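Local structure of putative S-adenosylmethionine-dependent methyltransferase (Bacteroides thetaiotaomicron, 1WYZ) at residues A[7-12]-A[19-24]; A[42-47]-A[57-62]; A[193-198]-A[214-219]. The protein probably acts as an S-adenosylmethionine-dependent methyltransferase of the RsmI-like family, its substrate not being established. All blocks are in the same frame, centred on the assembly; numbering follows the deposited sequence.

Interaction 1 of 3, residues A[7-12]-A[19-24]; sequences LLPVTL and QVLPSY
L21 and P9 make the closest approach between the two segments, a van der Waals contact of a methyl group with a backbone carbonyl. CD2 of L21 lies 3.4 Å from O of P9, while the other branch, CD1 of L21, stands back at 4.1 Å from the same oxygen. L21 leaves the backbone toward the 7-12 segment; CG lies beside the backbone N and anti to the carbonyl carbon (chi1 -59°), and the side chain carries on nearly extended, so that its forked end arrives at the P9 peptide. The proline ring adds a looser apolar contact, its CG being 4.4 Å from CD2 of L21.

A second apolar contact joins T11 and V20, whose CA atoms are 6.6 Å apart. It runs methyl to methyl, CG2 of T11 being 3.8 Å from CG2 of V20, and the two short side chains cross at about a right angle. T11 thus gives its methyl to this contact, while its hydroxyl is hydrogen-bonded to O of G13, just beyond the segment.

No hydrogen bond links the segments, and their pairing buries a modest 174 Å². The 7-12 segment carries the chain out of strand 5-8, which runs between strands 86-89 and 115-117 of the parallel sheet, with V10 resting on I89. The 19-24 segment leads from helix 17-20 into helix 24-29, whose I28 and I29 pack on L8, and it borders the second subunit, where Q19 meets Y24 of that chain.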
ATOM      1  N   LEU A   7      -6.675  12.923   1.022  1.00 30.79           N
ATOM      2  CA  LEU A   7      -6.794  11.782   1.928  1.00 29.83           C
ATOM      3  C   LEU A   7      -5.536  11.744   2.783  1.00 31.05           C
ATOM      4  O   LEU A   7      -4.499  11.271   2.333  1.00 31.03           O
ATOM      5  CB  LEU A   7      -6.927  10.500   1.113  1.00 22.91           C
ATOM      6  CG  LEU A   7      -8.349  10.078   0.712  1.00 21.68           C
ATOM      7  CD1 LEU A   7      -9.291  11.259   0.699  1.00 14.66           C
ATOM      8  CD2 LEU A   7      -8.300   9.382  -0.640  1.00 19.23           C
ATOM      9  N   LEU A   8      -5.640  12.232   4.018  1.00 33.83           N
ATOM     10  CA  LEU A   8      -4.494  12.310   4.937  1.00 36.66           C
ATOM     11  C   LEU A   8      -4.118  11.115   5.833  1.00 34.96           C
ATOM     12  O   LEU A   8      -4.877  10.729   6.711  1.00 37.39           O
ATOM     13  CB  LEU A   8      -4.672  13.529   5.845  1.00 45.13           C
ATOM     14  CG  LEU A   8      -5.046  14.830   5.139  1.00 45.14           C
ATOM     15  CD1 LEU A   8      -5.206  15.931   6.172  1.00 45.50           C
ATOM     16  CD2 LEU A   8      -3.964  15.181   4.120  1.00 46.26           C
ATOM     17  N   PRO A   9      -2.937  10.516   5.618  1.00 25.54           N
ATOM     18  CA  PRO A   9      -2.582   9.386   6.487  1.00 25.76           C
ATOM     19  C   PRO A   9      -1.923   9.768   7.827  1.00 25.13           C
ATOM     20  O   PRO A   9      -1.287  10.813   7.943  1.00 25.12           O
ATOM     21  CB  PRO A   9      -1.676   8.530   5.591  1.00 30.72           C
ATOM     22  CG  PRO A   9      -1.104   9.504   4.597  1.00 28.11           C
ATOM     23  CD  PRO A   9      -2.247  10.432   4.314  1.00 29.27           C
ATOM     24  N   VAL A  10      -2.095   8.924   8.838  1.00 37.92           N
ATOM     25  CA  VAL A  10      -1.502   9.164  10.169  1.00 40.50           C
ATOM     26  C   VAL A  10      -0.501   8.049  10.492  1.00 41.58           C
ATOM     27  O   VAL A  10      -0.263   7.173   9.659  1.00 40.48           O
ATOM     28  CB  VAL A  10      -2.581   9.186  11.298  1.00 30.29           C
ATOM     29  CG1 VAL A  10      -3.582  10.311  11.058  1.00 28.29           C
ATOM     30  CG2 VAL A  10      -3.291   7.839  11.363  1.00 28.26           C
ATOM     31  N   THR A  11       0.069   8.071  11.694  1.00 37.86           N
ATOM     32  CA  THR A  11       1.046   7.049  12.087  1.00 39.72           C
ATOM     33  C   THR A  11       0.411   5.689  12.389  1.00 41.49           C
ATOM     34  O   THR A  11      -0.732   5.610  12.841  1.00 42.99           O
ATOM     35  CB  THR A  11       1.842   7.466  13.349  1.00 49.82           C
ATOM     36  OG1 THR A  11       0.944   7.627  14.454  1.00 50.85           O
ATOM     37  CG2 THR A  11       2.597   8.768  13.110  1.00 48.23           C
ATOM     38  N   LEU A  12       1.167   4.622  12.137  1.00 40.49           N
ATOM     39  CA  LEU A  12       0.710   3.260  12.390  1.00 41.71           C
ATOM     40  C   LEU A  12       0.724   3.001  13.897  1.00 41.81           C
ATOM     41  O   LEU A  12      -0.110   2.268  14.422  1.00 41.78           O
ATOM     42  CB  LEU A  12       1.624   2.252  11.674  1.00 53.25           C
ATOM     43  CG  LEU A  12       1.110   1.427  10.478  1.00 54.06           C
ATOM     44  CD1 LEU A  12       0.325   2.300   9.499  1.00 53.39           C
ATOM     45  CD2 LEU A  12       2.295   0.774   9.780  1.00 50.31           C
ATOM     46  N   GLN A  19       9.010  10.197  10.857  1.00 37.52           N
ATOM     47  CA  GLN A  19       9.603   8.908  10.519  1.00 36.32           C
ATOM     48  C   GLN A  19       8.746   8.183   9.477  1.00 33.58           C
ATOM     49  O   GLN A  19       9.232   7.328   8.734  1.00 31.63           O
ATOM     50  CB  GLN A  19       9.714   8.041  11.774  1.00 49.98           C
ATOM     51  CG  GLN A  19      10.504   6.741  11.617  1.00 50.71           C
ATOM     52  CD  GLN A  19      10.027   5.649  12.580  1.00 52.86           C
ATOM     53  OE1 GLN A  19       9.900   5.873  13.787  1.00 53.50           O
ATOM     54  NE2 GLN A  19       9.761   4.463  12.044  1.00 50.39           N
ATOM     55  N   VAL A  20       7.469   8.545   9.410  1.00 34.87           N
ATOM     56  CA  VAL A  20       6.569   7.871   8.489  1.00 32.25           C
ATOM     57  C   VAL A  20       5.696   8.743   7.583  1.00 32.39           C
ATOM     58  O   VAL A  20       4.930   8.214   6.779  1.00 29.99           O
ATOM     59  CB  VAL A  20       5.677   6.900   9.276  1.00 31.06           C
ATOM     60  CG1 VAL A  20       6.555   5.851   9.980  1.00 26.52           C
ATOM     61  CG2 VAL A  20       4.842   7.674  10.296  1.00 28.24           C
ATOM     62  N   LEU A  21       5.826  10.067   7.683  1.00 38.08           N
ATOM     63  CA  LEU A  21       5.025  10.972   6.853  1.00 39.19           C
ATOM     64  C   LEU A  21       5.860  11.977   6.066  1.00 40.75           C
ATOM     65  O   LEU A  21       6.813  12.537   6.584  1.00 42.09           O
ATOM     66  CB  LEU A  21       4.030  11.736   7.724  1.00 26.55           C
ATOM     67  CG  LEU A  21       3.054  10.861   8.510  1.00 27.62           C
ATOM     68  CD1 LEU A  21       2.363  11.692   9.564  1.00 26.01           C
ATOM     69  CD2 LEU A  21       2.041  10.222   7.562  1.00 28.87           C
ATOM     70  N   PRO A  22       5.534  12.189   4.782  1.00 51.65           N
ATOM     71  CA  PRO A  22       6.330  13.165   4.036  1.00 52.37           C
ATOM     72  C   PRO A  22       6.008  14.569   4.579  1.00 53.90           C
ATOM     73  O   PRO A  22       4.852  14.864   4.918  1.00 54.17           O
ATOM     74  CB  PRO A  22       5.848  12.970   2.596  1.00 30.54           C
ATOM     75  CG  PRO A  22       5.495  11.526   2.554  1.00 29.73           C
ATOM     76  CD  PRO A  22       4.748  11.347   3.863  1.00 29.91           C
ATOM     77  N   SER A  23       7.019  15.427   4.675  1.00 38.23           N
ATOM     78  CA  SER A  23       6.803  16.775   5.191  1.00 37.44           C
ATOM     79  C   SER A  23       5.862  17.587   4.296  1.00 36.93           C
ATOM     80  O   SER A  23       5.293  18.586   4.728  1.00 37.70           O
ATOM     81  CB  SER A  23       8.142  17.501   5.359  1.00 35.34           C
ATOM     82  OG  SER A  23       8.838  17.615   4.132  1.00 36.51           O
ATOM     83  N   TYR A  24       5.696  17.145   3.053  1.00 35.23           N
ATOM     84  CA  TYR A  24       4.808  17.806   2.099  1.00 35.80           C
ATOM     85  C   TYR A  24       3.395  17.789   2.673  1.00 35.74           C
ATOM     86  O   TYR A  24       2.621  18.750   2.523  1.00 36.73           O
ATOM     87  CB  TYR A  24       4.832  17.049   0.759  1.00 39.90           C
ATOM     88  CG  TYR A  24       3.898  17.576  -0.314  1.00 41.42           C
ATOM     89  CD1 TYR A  24       4.047  18.863  -0.835  1.00 41.34           C
ATOM     90  CD2 TYR A  24       2.871  16.777  -0.828  1.00 42.60           C
ATOM     91  CE1 TYR A  24       3.196  19.338  -1.847  1.00 40.84           C
ATOM     92  CE2 TYR A  24       2.013  17.245  -1.840  1.00 38.59           C
ATOM     93  CZ  TYR A  24       2.182  18.525  -2.344  1.00 41.33           C
ATOM     94  OH  TYR A  24       1.349  18.991  -3.348  1.00 40.64           O
TER

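Interaction 2 of 3, residues A[42-47]-A[57-62]; sequences SARRFL and DSLTFY
R44 and F61 mark the nearest approach of the two backbones, with their CA atoms 8.4 Å apart. The 42-47 segment is regular helix, held by the bonds from F46 N to S42 O and from L47 N to A43 O, whereas 57-62 is an irregular run that becomes strand only at Y62. No hydrogen bond crosses between them; side chains fill the interval and bury 216 Å².

The F61 ring is the common partner. R44 starts out with CG anti to its own backbone N (chi1 -174°) and bends at chi3 (-73°), which brings the guanidinium to one side of the ring's outer end: NE of R44 is 3.9 Å from CE1 of F61, and NH2 of R44 is 3.7 Å from that carbon. The two planes are 40° apart and the approach is oblique. At the other outer carbon, CE2 of F61, the methyl CD1 of L47 packs at 3.7 Å, coming from the helix against the direction of the phenylalanine.

L59 lies at the edge of the R44 guanidinium, with its CG in the guanidinium plane; because this leucine is poorly ordered and touches a crystal neighbour, its exact separation from NH2 is doubtful.

Helix 40-50 packs on strand 34-37 through A43 and L47, and the loop then enters strand 62-63, parallel to 34-37 and an edge strand of the sheet within this chain. This is the beta-alpha-beta crossover of a parallel alpha/beta sheet, in which F61, just before strand 62-63, packs against R44 and L47 of the crossover helix.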
ATOM      1  N   SER A  42      -8.867  11.812  18.304  1.00 62.42           N
ATOM      2  CA  SER A  42      -7.595  11.417  17.697  1.00 61.67           C
ATOM      3  C   SER A  42      -7.170  12.374  16.585  1.00 61.07           C
ATOM      4  O   SER A  42      -5.994  12.732  16.474  1.00 59.98           O
ATOM      5  CB  SER A  42      -7.704  10.000  17.125  1.00 78.75           C
ATOM      6  OG  SER A  42      -6.541   9.659  16.385  1.00 77.49           O
ATOM      7  N   ALA A  43      -8.139  12.779  15.768  1.00 55.49           N
ATOM      8  CA  ALA A  43      -7.882  13.689  14.656  1.00 56.82           C
ATOM      9  C   ALA A  43      -7.356  15.034  15.145  1.00 56.92           C
ATOM     10  O   ALA A  43      -6.309  15.504  14.694  1.00 55.42           O
ATOM     11  CB  ALA A  43      -9.159  13.887  13.830  1.00 49.46           C
ATOM     12  N   ARG A  44      -8.080  15.654  16.071  1.00 62.23           N
ATOM     13  CA  ARG A  44      -7.662  16.944  16.593  1.00 64.89           C
ATOM     14  C   ARG A  44      -6.280  16.817  17.232  1.00 63.59           C
ATOM     15  O   ARG A  44      -5.393  17.627  16.960  1.00 62.35           O
ATOM     16  CB  ARG A  44      -8.693  17.473  17.603  1.00 95.86           C
ATOM     17  CG  ARG A  44      -8.401  18.887  18.092  1.00102.66           C
ATOM     18  CD  ARG A  44      -9.516  19.455  18.968  1.00105.86           C
ATOM     19  NE  ARG A  44     -10.710  19.822  18.208  1.00110.99           N
ATOM     20  CZ  ARG A  44     -11.560  20.779  18.574  1.00114.17           C
ATOM     21  NH1 ARG A  44     -11.345  21.466  19.687  1.00117.11           N
ATOM     22  NH2 ARG A  44     -12.623  21.052  17.832  1.00116.74           N
ATOM     23  N   ARG A  45      -6.089  15.796  18.065  1.00 61.80           N
ATOM     24  CA  ARG A  45      -4.796  15.588  18.714  1.00 60.33           C
ATOM     25  C   ARG A  45      -3.718  15.465  17.643  1.00 56.10           C
ATOM     26  O   ARG A  45      -2.629  16.021  17.768  1.00 55.02           O
ATOM     27  CB  ARG A  45      -4.814  14.315  19.560  1.00107.35           C
ATOM     28  CG  ARG A  45      -5.918  14.267  20.608  1.00114.41           C
ATOM     29  CD  ARG A  45      -5.846  12.983  21.434  1.00119.07           C
ATOM     30  NE  ARG A  45      -4.681  12.950  22.319  1.00125.93           N
ATOM     31  CZ  ARG A  45      -4.528  13.725  23.391  1.00129.42           C
ATOM     32  NH1 ARG A  45      -5.471  14.600  23.721  1.00131.68           N
ATOM     33  NH2 ARG A  45      -3.432  13.625  24.132  1.00132.86           N
ATOM     34  N   PHE A  46      -4.034  14.733  16.582  1.00 55.56           N
ATOM     35  CA  PHE A  46      -3.099  14.538  15.482  1.00 51.94           C
ATOM     36  C   PHE A  46      -2.624  15.840  14.850  1.00 50.59           C
ATOM     37  O   PHE A  46      -1.422  16.042  14.668  1.00 49.76           O
ATOM     38  CB  PHE A  46      -3.737  13.678  14.398  1.00 50.74           C
ATOM     39  CG  PHE A  46      -2.935  13.620  13.133  1.00 48.16           C
ATOM     40  CD1 PHE A  46      -1.766  12.869  13.071  1.00 48.53           C
ATOM     41  CD2 PHE A  46      -3.352  14.311  11.990  1.00 47.58           C
ATOM     42  CE1 PHE A  46      -1.017  12.803  11.879  1.00 47.64           C
ATOM     43  CE2 PHE A  46      -2.614  14.247  10.807  1.00 45.69           C
ATOM     44  CZ  PHE A  46      -1.447  13.493  10.749  1.00 45.34           C
ATOM     45  N   LEU A  47      -3.562  16.711  14.492  1.00 43.93           N
ATOM     46  CA  LEU A  47      -3.196  17.976  13.863  1.00 44.76           C
ATOM     47  C   LEU A  47      -2.304  18.810  14.777  1.00 45.30           C
ATOM     48  O   LEU A  47      -1.555  19.663  14.305  1.00 44.90           O
ATOM     49  CB  LEU A  47      -4.451  18.768  13.468  1.00 48.73           C
ATOM     50  CG  LEU A  47      -5.344  18.197  12.352  1.00 46.75           C
ATOM     51  CD1 LEU A  47      -6.579  19.069  12.218  1.00 45.34           C
ATOM     52  CD2 LEU A  47      -4.586  18.140  11.026  1.00 45.22           C
ATOM     53  N   ASP A  57      -9.367  25.844  16.569  1.00 78.53           N
ATOM     54  CA  ASP A  57     -10.628  26.543  16.778  1.00 83.53           C
ATOM     55  C   ASP A  57     -11.347  26.581  15.422  1.00 85.64           C
ATOM     56  O   ASP A  57     -12.367  27.251  15.257  1.00 84.66           O
ATOM     57  CB  ASP A  57     -10.387  27.967  17.297  1.00128.11           C
ATOM     58  CG  ASP A  57     -11.636  28.592  17.913  1.00130.63           C
ATOM     59  OD1 ASP A  57     -12.734  28.016  17.759  1.00129.49           O
ATOM     60  OD2 ASP A  57     -11.520  29.664  18.548  1.00129.04           O
ATOM     61  N   SER A  58     -10.789  25.858  14.452  1.00 74.32           N
ATOM     62  CA  SER A  58     -11.372  25.755  13.114  1.00 74.88           C
ATOM     63  C   SER A  58     -12.314  24.552  13.156  1.00 73.71           C
ATOM     64  O   SER A  58     -12.394  23.765  12.208  1.00 72.59           O
ATOM     65  CB  SER A  58     -10.277  25.526  12.062  1.00 91.35           C
ATOM     66  OG  SER A  58      -9.649  24.260  12.214  1.00 91.75           O
ATOM     67  N   LEU A  59     -13.016  24.428  14.280  1.00130.00           N
ATOM     68  CA  LEU A  59     -13.955  23.336  14.532  1.00128.00           C
ATOM     69  C   LEU A  59     -14.993  23.137  13.443  1.00125.89           C
ATOM     70  O   LEU A  59     -16.117  23.632  13.530  1.00127.26           O
ATOM     71  CB  LEU A  59     -14.655  23.549  15.880  1.00115.88           C
ATOM     72  CG  LEU A  59     -15.787  22.604  16.300  1.00118.21           C
ATOM     73  CD1 LEU A  59     -15.365  21.149  16.148  1.00119.64           C
ATOM     74  CD2 LEU A  59     -16.164  22.905  17.745  1.00119.29           C
ATOM     75  N   THR A  60     -14.595  22.399  12.415  1.00120.73           N
ATOM     76  CA  THR A  60     -15.456  22.079  11.292  1.00118.21           C
ATOM     77  C   THR A  60     -15.248  20.599  11.012  1.00116.68           C
ATOM     78  O   THR A  60     -15.577  20.098   9.936  1.00116.65           O
ATOM     79  CB  THR A  60     -15.082  22.902  10.044  1.00 82.51           C
ATOM     80  OG1 THR A  60     -13.664  22.858   9.856  1.00 83.64           O
ATOM     81  CG2 THR A  60     -15.527  24.346  10.203  1.00 82.83           C
ATOM     82  N   PHE A  61     -14.684  19.905  11.995  1.00 62.24           N
ATOM     83  CA  PHE A  61     -14.436  18.479  11.872  1.00 56.20           C
ATOM     84  C   PHE A  61     -15.776  17.761  11.751  1.00 53.23           C
ATOM     85  O   PHE A  61     -16.602  17.825  12.658  1.00 53.63           O
ATOM     86  CB  PHE A  61     -13.704  17.949  13.106  1.00 58.84           C
ATOM     87  CG  PHE A  61     -12.450  18.708  13.460  1.00 55.49           C
ATOM     88  CD1 PHE A  61     -12.519  19.972  14.052  1.00 54.80           C
ATOM     89  CD2 PHE A  61     -11.195  18.143  13.235  1.00 54.16           C
ATOM     90  CE1 PHE A  61     -11.350  20.661  14.422  1.00 54.02           C
ATOM     91  CE2 PHE A  61     -10.019  18.819  13.600  1.00 53.43           C
ATOM     92  CZ  PHE A  61     -10.101  20.080  14.195  1.00 53.39           C
ATOM     93  N   TYR A  62     -15.991  17.085  10.630  1.00 65.97           N
ATOM     94  CA  TYR A  62     -17.233  16.351  10.408  1.00 64.44           C
ATOM     95  C   TYR A  62     -17.023  14.873  10.741  1.00 64.74           C
ATOM     96  O   TYR A  62     -16.187  14.203  10.125  1.00 65.51           O
ATOM     97  CB  TYR A  62     -17.683  16.483   8.944  1.00 52.87           C
ATOM     98  CG  TYR A  62     -17.993  17.900   8.516  1.00 50.58           C
ATOM     99  CD1 TYR A  62     -19.076  18.599   9.056  1.00 47.91           C
ATOM    100  CD2 TYR A  62     -17.195  18.552   7.579  1.00 49.44           C
ATOM    101  CE1 TYR A  62     -19.356  19.922   8.668  1.00 45.89           C
ATOM    102  CE2 TYR A  62     -17.465  19.875   7.183  1.00 48.03           C
ATOM    103  CZ  TYR A  62     -18.541  20.552   7.733  1.00 46.63           C
ATOM    104  OH  TYR A  62     -18.777  21.855   7.355  1.00 46.79           O
TER

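Interaction 3 of 3, residues A[193-198]-A[214-219]; sequences TKLCIA and KDWKGH
L195, in strand 194-199, faces W216, in a short, weakly bonded helical turn, with their CA atoms 8.1 Å apart. The indole N-H spans the gap: NE1 of W216 donates to the backbone O of L195 at 2.7 Å and an almost straight 173°. The oxygen lies in the indole plane, yet the donor sits above the carbonyl plane rather than on a lone pair.

Apolar contacts flank the bond from the strand side, all of them on the same side of the indole plane. The L195 side chain crosses the tryptophan at about a right angle, with CG of L195 3.7 Å from NE1 of W216 and CB of L195 3.8 Å from CD1 of W216. I197 covers one face of the indole: its CG1 lies beside the backbone N (chi1 -73°) and carries CD1 to 3.6 Å from the centroid of the six-membered ring, 15° off the normal, a CH-pi contact. Replacing W216 by a leucine would probably leave the L195 carbonyl without its indole donor and I197 CD1 without the aromatic face it rests on.

R211 adds a cation-pi contact to W216. Strand 194-199 runs antiparallel between strands 228-233 and 207-212 of the mixed sheet; I185 and I182 of helix 178-188 also pack on L195 and I197, and W216, just after strand 207-212, folds back over that same side of the sheet.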
ATOM      1  N   THR A 193       4.251 -24.262   3.072  1.00 32.53           N
ATOM      2  CA  THR A 193       3.726 -22.935   2.784  1.00 29.20           C
ATOM      3  C   THR A 193       4.517 -21.988   3.689  1.00 30.13           C
ATOM      4  O   THR A 193       4.926 -22.380   4.790  1.00 29.02           O
ATOM      5  CB  THR A 193       2.223 -22.840   3.140  1.00 27.80           C
ATOM      6  OG1 THR A 193       1.468 -23.754   2.329  1.00 26.92           O
ATOM      7  CG2 THR A 193       1.708 -21.430   2.920  1.00 25.63           C
ATOM      8  N   LYS A 194       4.757 -20.760   3.224  1.00 38.03           N
ATOM      9  CA  LYS A 194       5.494 -19.773   4.020  1.00 35.29           C
ATOM     10  C   LYS A 194       4.548 -18.811   4.704  1.00 34.42           C
ATOM     11  O   LYS A 194       3.550 -18.370   4.116  1.00 32.63           O
ATOM     12  CB  LYS A 194       6.475 -18.965   3.157  1.00 28.49           C
ATOM     13  CG  LYS A 194       7.736 -19.725   2.749  1.00 31.06           C
ATOM     14  CD  LYS A 194       8.834 -18.792   2.220  1.00 29.32           C
ATOM     15  CE  LYS A 194      10.139 -19.553   2.016  1.00 31.13           C
ATOM     16  NZ  LYS A 194      11.310 -18.656   1.778  1.00 27.51           N
ATOM     17  N   LEU A 195       4.880 -18.482   5.946  1.00 29.79           N
ATOM     18  CA  LEU A 195       4.093 -17.556   6.741  1.00 29.04           C
ATOM     19  C   LEU A 195       4.981 -16.435   7.271  1.00 30.98           C
ATOM     20  O   LEU A 195       6.006 -16.704   7.892  1.00 31.78           O
ATOM     21  CB  LEU A 195       3.457 -18.290   7.922  1.00 21.10           C
ATOM     22  CG  LEU A 195       3.032 -17.332   9.038  1.00 18.37           C
ATOM     23  CD1 LEU A 195       1.964 -16.404   8.501  1.00 17.09           C
ATOM     24  CD2 LEU A 195       2.507 -18.093  10.241  1.00 18.09           C
ATOM     25  N   CYS A 196       4.590 -15.183   7.028  1.00 33.35           N
ATOM     26  CA  CYS A 196       5.345 -14.038   7.519  1.00 32.31           C
ATOM     27  C   CYS A 196       4.545 -13.329   8.611  1.00 34.97           C
ATOM     28  O   CYS A 196       3.392 -12.949   8.399  1.00 35.79           O
ATOM     29  CB  CYS A 196       5.631 -13.051   6.384  1.00 32.92           C
ATOM     30  SG  CYS A 196       6.402 -11.468   6.919  1.00 32.73           S
ATOM     31  N   ILE A 197       5.154 -13.158   9.777  1.00 34.05           N
ATOM     32  CA  ILE A 197       4.500 -12.473  10.873  1.00 34.94           C
ATOM     33  C   ILE A 197       5.099 -11.085  10.925  1.00 35.89           C
ATOM     34  O   ILE A 197       6.317 -10.941  10.956  1.00 39.12           O
ATOM     35  CB  ILE A 197       4.753 -13.196  12.213  1.00 41.19           C
ATOM     36  CG1 ILE A 197       3.944 -14.497  12.258  1.00 40.38           C
ATOM     37  CG2 ILE A 197       4.407 -12.272  13.381  1.00 40.54           C
ATOM     38  CD1 ILE A 197       4.342 -15.463  13.371  1.00 49.32           C
ATOM     39  N   ALA A 198       4.256 -10.062  10.924  1.00 34.52           N
ATOM     40  CA  ALA A 198       4.747  -8.687  10.974  1.00 34.59           C
ATOM     41  C   ALA A 198       4.045  -7.904  12.083  1.00 36.34           C
ATOM     42  O   ALA A 198       2.912  -7.437  11.912  1.00 36.60           O
ATOM     43  CB  ALA A 198       4.532  -8.016   9.635  1.00 31.16           C
ATOM     44  N   LYS A 214       6.249 -25.215   9.016  1.00 29.51           N
ATOM     45  CA  LYS A 214       6.956 -26.278   9.719  1.00 31.84           C
ATOM     46  C   LYS A 214       7.968 -25.682  10.691  1.00 31.50           C
ATOM     47  O   LYS A 214       8.091 -26.140  11.820  1.00 28.38           O
ATOM     48  CB  LYS A 214       7.692 -27.184   8.727  1.00 50.33           C
ATOM     49  CG  LYS A 214       8.462 -28.327   9.383  1.00 53.63           C
ATOM     50  CD  LYS A 214       9.448 -28.976   8.424  1.00 54.09           C
ATOM     51  CE  LYS A 214      10.132 -30.174   9.063  1.00 54.59           C
ATOM     52  NZ  LYS A 214       9.170 -31.282   9.370  1.00 56.66           N
ATOM     53  N   ASP A 215       8.693 -24.659  10.245  1.00 49.74           N
ATOM     54  CA  ASP A 215       9.702 -24.019  11.091  1.00 52.58           C
ATOM     55  C   ASP A 215       9.149 -23.010  12.089  1.00 53.75           C
ATOM     56  O   ASP A 215       9.887 -22.516  12.937  1.00 54.41           O
ATOM     57  CB  ASP A 215      10.800 -23.362  10.236  1.00 56.95           C
ATOM     58  CG  ASP A 215      11.765 -24.384   9.633  1.00 61.17           C
ATOM     59  OD1 ASP A 215      12.389 -25.148  10.410  1.00 61.46           O
ATOM     60  OD2 ASP A 215      11.901 -24.423   8.387  1.00 61.05           O
ATOM     61  N   TRP A 216       7.860 -22.701  11.993  1.00 36.96           N
ATOM     62  CA  TRP A 216       7.253 -21.771  12.934  1.00 39.89           C
ATOM     63  C   TRP A 216       6.848 -22.539  14.190  1.00 44.40           C
ATOM     64  O   TRP A 216       6.875 -21.997  15.298  1.00 43.32           O
ATOM     65  CB  TRP A 216       6.025 -21.087  12.318  1.00 44.11           C
ATOM     66  CG  TRP A 216       6.309 -19.729  11.705  1.00 39.68           C
ATOM     67  CD1 TRP A 216       6.065 -19.342  10.422  1.00 39.50           C
ATOM     68  CD2 TRP A 216       6.859 -18.579  12.371  1.00 36.31           C
ATOM     69  NE1 TRP A 216       6.423 -18.022  10.244  1.00 38.15           N
ATOM     70  CE2 TRP A 216       6.914 -17.532  11.426  1.00 36.24           C
ATOM     71  CE3 TRP A 216       7.305 -18.333  13.678  1.00 33.80           C
ATOM     72  CZ2 TRP A 216       7.399 -16.256  11.740  1.00 34.51           C
ATOM     73  CZ3 TRP A 216       7.788 -17.063  13.996  1.00 34.56           C
ATOM     74  CH2 TRP A 216       7.831 -16.039  13.028  1.00 34.03           C
ATOM     75  N   LYS A 217       6.491 -23.810  14.008  1.00 75.68           N
ATOM     76  CA  LYS A 217       6.073 -24.668  15.113  1.00 81.84           C
ATOM     77  C   LYS A 217       6.845 -24.312  16.365  1.00 85.65           C
ATOM     78  O   LYS A 217       6.265 -23.922  17.378  1.00 86.46           O
ATOM     79  CB  LYS A 217       6.305 -26.135  14.755  1.00 88.48           C
ATOM     80  CG  LYS A 217       5.497 -26.607  13.547  1.00 90.96           C
ATOM     81  CD  LYS A 217       3.992 -26.535  13.816  1.00 91.26           C
ATOM     82  CE  LYS A 217       3.177 -26.908  12.584  1.00 89.93           C
ATOM     83  NZ  LYS A 217       3.437 -28.295  12.113  1.00 89.77           N
ATOM     84  N   GLY A 218       8.161 -24.440  16.290  1.00 88.13           N
ATOM     85  CA  GLY A 218       8.978 -24.093  17.432  1.00 92.28           C
ATOM     86  C   GLY A 218       9.250 -22.611  17.334  1.00 95.22           C
ATOM     87  O   GLY A 218       9.312 -22.067  16.232  1.00 96.62           O
ATOM     88  N   HIS A 219       9.400 -21.946  18.470  1.00117.27           N
ATOM     89  CA  HIS A 219       9.679 -20.518  18.463  1.00119.81           C
ATOM     90  C   HIS A 219       8.543 -19.644  17.928  1.00118.47           C
ATOM     91  O   HIS A 219       8.590 -19.170  16.791  1.00118.11           O
ATOM     92  CB  HIS A 219      10.957 -20.225  17.662  1.00111.72           C
ATOM     93  CG  HIS A 219      12.218 -20.410  18.448  1.00117.03           C
ATOM     94  ND1 HIS A 219      12.602 -21.626  18.972  1.00119.13           N
ATOM     95  CD2 HIS A 219      13.174 -19.524  18.819  1.00119.20           C
ATOM     96  CE1 HIS A 219      13.737 -21.482  19.632  1.00120.31           C
ATOM     97  NE2 HIS A 219      14.106 -20.216  19.554  1.00120.42           N
TER

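How the interactions relate
The three contacts follow one another along the chain, each closing before the next opens. Interactions 1 and 2 share the parallel sheet of the N-terminal half, with centres 16 Å apart, and touch directly: F46 of helix 40-50 packs with CE1 3.7 Å from CG1 of V10, and also meets P9 and L21. Segment 7-12 and the crossover helix are therefore one continuous packed region. Interaction 3 belongs to the mixed sheet of the C-terminal half, its centre about 31 Å from that of interaction 1 and about 42 Å from that of interaction 2, across the chain's centre. This division fits the two-domain build of RsmI-like methyltransferases.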